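PDB 5E7T: minor structural protein 4 from Lactococcus phage Tuc2009, which is probably a component of the phage baseplate, the tail-end assembly that attaches the virus to its lactococcal host, and carries an immunoglobulin-like baseplate upper protein domain. Local coordinates for residues S12-V18 and Y54-I59. Residues are numbered along the deposited sequence; the frame is centred on the assembly and turned at random.
Sequences SEYQPDV and YIRNKI
A beta hairpin of the immunoglobulin-like baseplate domain, tightened by a type II turn from Ile55 to Lys58, meets the loop that links strands 4-10 and 17-24, and Tyr54 and Arg56 of the hairpin both reach into that loop. Gln15 covers one face of the Tyr54 ring: CB of Gln15 stands 3.7 Å from the ring centroid, only 5° off the normal, a CH-pi contact. Gln15 CG comes within 3.5 Å of Tyr54 CG; the bend at chi2 then leads the amide away from the ring, and OE1 is hydrogen-bonded to a polar side chain in a chain of another protein of the assembly. At the far end of the ring, Tyr54 OH donates to Pro16 O at 2.7 Å from 43° out of the carbonyl plane, so not along a lone pair. A water gives a hydrogen bond to Gln15 O and a weak one to Tyr54 OH. Next to this ring, Ile59 CD1 touches Pro16 CB at 3.7 Å and Val18 CG2 at 3.8 Å, an apolar cluster that Ile93 of strand 87-94 extends. Tyr54 also pairs in an antiparallel ladder with a strand of a second copy of the protein, which carries the sheet across the subunit interface. Toward the turn, Glu13 and Arg56 form a salt bridge. The Arg56 chain runs extended from CG to NE, while the Glu13 chain, bent at chi2, brings its carboxylate to the guanidinium edge, the two planes 32° apart. The grip is side-on: NH2 of Arg56 donates to Glu13 OE2 at 3.0 Å, less straight and out of the carboxylate plane, whereas Glu13 OE1 lies nearly in the guanidinium plane and accepts from Arg56 NE at 2.8 Å through its syn lone pair.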
ATOM      1  N   SER A  12     -20.011  18.812   4.448  1.00 58.19           N
ATOM      2  CA  SER A  12     -19.726  17.802   5.470  1.00 56.62           C
ATOM      3  C   SER A  12     -20.752  17.818   6.581  1.00 59.44           C
ATOM      4  O   SER A  12     -21.277  18.873   6.984  1.00 58.99           O
ATOM      5  CB  SER A  12     -18.322  17.972   6.051  1.00 59.42           C
ATOM      6  OG  SER A  12     -18.045  17.082   7.125  1.00 66.48           O
ATOM      7  N   GLU A  13     -21.001  16.638   7.132  1.00 54.74           N
ATOM      8  CA  GLU A  13     -21.934  16.571   8.246  1.00 52.60           C
ATOM      9  C   GLU A  13     -21.165  16.739   9.530  1.00 56.55           C
ATOM     10  O   GLU A  13     -21.702  16.519  10.604  1.00 56.41           O
ATOM     11  CB  GLU A  13     -22.705  15.256   8.224  1.00 53.20           C
ATOM     12  CG  GLU A  13     -23.795  15.222   7.174  1.00 54.19           C
ATOM     13  CD  GLU A  13     -24.903  16.245   7.310  1.00 74.73           C
ATOM     14  OE1 GLU A  13     -25.287  16.593   8.454  1.00 71.47           O
ATOM     15  OE2 GLU A  13     -25.422  16.663   6.250  1.00 72.52           O
ATOM     16  N   TYR A  14     -19.898  17.139   9.419  1.00 53.34           N
ATOM     17  CA  TYR A  14     -18.997  17.254  10.549  1.00 52.07           C
ATOM     18  C   TYR A  14     -18.402  18.695  10.706  1.00 56.82           C
ATOM     19  O   TYR A  14     -19.045  19.686  10.321  1.00 58.85           O
ATOM     20  CB  TYR A  14     -17.940  16.133  10.459  1.00 52.11           C
ATOM     21  CG  TYR A  14     -18.532  14.733  10.523  1.00 54.29           C
ATOM     22  CD1 TYR A  14     -18.735  14.091  11.745  1.00 56.15           C
ATOM     23  CD2 TYR A  14     -18.884  14.046   9.365  1.00 55.33           C
ATOM     24  CE1 TYR A  14     -19.286  12.808  11.809  1.00 54.06           C
ATOM     25  CE2 TYR A  14     -19.428  12.760   9.421  1.00 56.21           C
ATOM     26  CZ  TYR A  14     -19.634  12.153  10.644  1.00 62.36           C
ATOM     27  OH  TYR A  14     -20.184  10.898  10.693  1.00 71.23           O
ATOM     28  N   GLN A  15     -17.219  18.797  11.321  1.00 51.66           N
ATOM     29  CA  GLN A  15     -16.552  20.033  11.675  1.00 50.78           C
ATOM     30  C   GLN A  15     -15.219  20.220  10.925  1.00 54.94           C
ATOM     31  O   GLN A  15     -14.167  20.045  11.555  1.00 53.95           O
ATOM     32  CB  GLN A  15     -16.304  20.034  13.185  1.00 51.84           C
ATOM     33  CG  GLN A  15     -17.551  20.144  14.034  1.00 59.65           C
ATOM     34  CD  GLN A  15     -18.294  18.850  14.191  1.00 70.04           C
ATOM     35  OE1 GLN A  15     -17.719  17.795  14.517  1.00 55.28           O
ATOM     36  NE2 GLN A  15     -19.601  18.925  13.935  1.00 63.59           N
ATOM     37  N   PRO A  16     -15.235  20.654   9.623  1.00 50.54           N
ATOM     38  CA  PRO A  16     -13.979  20.801   8.863  1.00 49.92           C
ATOM     39  C   PRO A  16     -13.033  21.830   9.420  1.00 55.25           C
ATOM     40  O   PRO A  16     -13.463  22.855   9.917  1.00 56.06           O
ATOM     41  CB  PRO A  16     -14.452  21.212   7.465  1.00 50.99           C
ATOM     42  CG  PRO A  16     -15.791  20.700   7.367  1.00 55.93           C
ATOM     43  CD  PRO A  16     -16.382  20.904   8.744  1.00 51.55           C
ATOM     44  N   ASP A  17     -11.746  21.568   9.322  1.00 52.15           N
ATOM     45  CA  ASP A  17     -10.799  22.538   9.818  1.00 52.19           C
ATOM     46  C   ASP A  17     -10.623  23.645   8.792  1.00 58.54           C
ATOM     47  O   ASP A  17     -10.840  23.422   7.595  1.00 58.11           O
ATOM     48  CB  ASP A  17      -9.476  21.860  10.172  1.00 53.48           C
ATOM     49  CG  ASP A  17      -8.471  22.750  10.871  1.00 65.09           C
ATOM     50  OD1 ASP A  17      -8.901  23.633  11.670  1.00 64.98           O
ATOM     51  OD2 ASP A  17      -7.249  22.542  10.659  1.00 72.56           O
ATOM     52  N   VAL A  18     -10.286  24.857   9.268  1.00 56.69           N
ATOM     53  CA  VAL A  18     -10.025  26.020   8.418  1.00 56.05           C
ATOM     54  C   VAL A  18      -8.717  26.627   8.819  1.00 58.22           C
ATOM     55  O   VAL A  18      -8.455  26.779  10.013  1.00 58.82           O
ATOM     56  CB  VAL A  18     -11.161  27.068   8.370  1.00 60.43           C
ATOM     57  CG1 VAL A  18     -10.745  28.273   7.539  1.00 60.67           C
ATOM     58  CG2 VAL A  18     -12.441  26.467   7.790  1.00 60.41           C
ATOM     59  N   TYR A  54     -18.921  25.720  14.990  1.00 50.45           N
ATOM     60  CA  TYR A  54     -19.662  24.979  13.985  1.00 49.13           C
ATOM     61  C   TYR A  54     -21.087  24.680  14.289  1.00 52.80           C
ATOM     62  O   TYR A  54     -21.429  24.330  15.419  1.00 55.07           O
ATOM     63  CB  TYR A  54     -18.988  23.604  13.797  1.00 50.37           C
ATOM     64  CG  TYR A  54     -17.518  23.639  13.448  1.00 52.01           C
ATOM     65  CD1 TYR A  54     -17.097  23.673  12.124  1.00 54.89           C
ATOM     66  CD2 TYR A  54     -16.546  23.635  14.439  1.00 52.22           C
ATOM     67  CE1 TYR A  54     -15.744  23.718  11.793  1.00 53.96           C
ATOM     68  CE2 TYR A  54     -15.191  23.715  14.121  1.00 53.34           C
ATOM     69  CZ  TYR A  54     -14.798  23.753  12.794  1.00 57.43           C
ATOM     70  OH  TYR A  54     -13.478  23.770  12.456  1.00 57.96           O
ATOM     71  N   ILE A  55     -21.910  24.720  13.235  1.00 47.12           N
ATOM     72  CA  ILE A  55     -23.296  24.236  13.167  1.00 45.66           C
ATOM     73  C   ILE A  55     -23.360  23.387  11.882  1.00 50.40           C
ATOM     74  O   ILE A  55     -22.459  23.494  11.036  1.00 51.19           O
ATOM     75  CB  ILE A  55     -24.439  25.284  13.267  1.00 47.49           C
ATOM     76  CG1 ILE A  55     -24.488  26.202  12.032  1.00 46.75           C
ATOM     77  CG2 ILE A  55     -24.370  26.044  14.572  1.00 47.95           C
ATOM     78  CD1 ILE A  55     -25.589  27.128  12.001  1.00 50.65           C
ATOM     79  N   ARG A  56     -24.396  22.564  11.724  1.00 46.23           N
ATOM     80  CA  ARG A  56     -24.486  21.707  10.550  1.00 46.34           C
ATOM     81  C   ARG A  56     -24.270  22.481   9.263  1.00 53.77           C
ATOM     82  O   ARG A  56     -24.993  23.428   8.998  1.00 56.64           O
ATOM     83  CB  ARG A  56     -25.809  20.921  10.539  1.00 44.56           C
ATOM     84  CG  ARG A  56     -26.029  20.105   9.285  1.00 46.12           C
ATOM     85  CD  ARG A  56     -27.319  19.351   9.300  1.00 47.32           C
ATOM     86  NE  ARG A  56     -27.363  18.431   8.166  1.00 56.90           N
ATOM     87  CZ  ARG A  56     -28.297  18.438   7.224  1.00 72.73           C
ATOM     88  NH1 ARG A  56     -29.297  19.309   7.278  1.00 62.58           N
ATOM     89  NH2 ARG A  56     -28.249  17.564   6.228  1.00 61.76           N
ATOM     90  N   ASN A  57     -23.250  22.116   8.503  1.00 50.84           N
ATOM     91  CA  ASN A  57     -22.947  22.726   7.215  1.00 51.31           C
ATOM     92  C   ASN A  57     -22.424  24.163   7.255  1.00 56.74           C
ATOM     93  O   ASN A  57     -22.138  24.683   6.184  1.00 58.55           O
ATOM     94  CB  ASN A  57     -24.166  22.657   6.275  1.00 52.39           C
ATOM     95  CG  ASN A  57     -24.719  21.285   5.993  1.00 65.70           C
ATOM     96  OD1 ASN A  57     -23.986  20.309   5.824  1.00 58.23           O
ATOM     97  ND2 ASN A  57     -26.034  21.212   5.828  1.00 59.83           N
ATOM     98  N   LYS A  58     -22.286  24.809   8.435  1.00 52.13           N
ATOM     99  CA  LYS A  58     -21.791  26.196   8.527  1.00 50.83           C
ATOM    100  C   LYS A  58     -20.702  26.383   9.586  1.00 57.19           C
ATOM    101  O   LYS A  58     -20.974  26.287  10.800  1.00 56.17           O
ATOM    102  CB  LYS A  58     -22.934  27.198   8.815  1.00 51.63           C
ATOM    103  CG  LYS A  58     -24.058  27.231   7.816  1.00 55.67           C
ATOM    104  CD  LYS A  58     -25.097  28.284   8.147  1.00 66.39           C
ATOM    105  CE  LYS A  58     -24.673  29.668   7.747  1.00 80.96           C
ATOM    106  NZ  LYS A  58     -25.697  30.686   8.092  1.00 90.06           N
ATOM    107  N   ILE A  59     -19.477  26.725   9.113  1.00 55.69           N
ATOM    108  CA  ILE A  59     -18.267  27.046   9.914  1.00 54.39           C
ATOM    109  C   ILE A  59     -18.273  28.559  10.086  1.00 59.23           C
ATOM    110  O   ILE A  59     -18.521  29.275   9.121  1.00 59.96           O
ATOM    111  CB  ILE A  59     -16.935  26.616   9.197  1.00 55.99           C
ATOM    112  CG1 ILE A  59     -16.963  25.143   8.715  1.00 55.07           C
ATOM    113  CG2 ILE A  59     -15.693  26.909  10.067  1.00 56.02           C
ATOM    114  CD1 ILE A  59     -15.747  24.691   7.917  1.00 58.67           C
TER
HETATM  115  O   HOH W   1     -12.279  20.712  13.409  1.00 54.01           O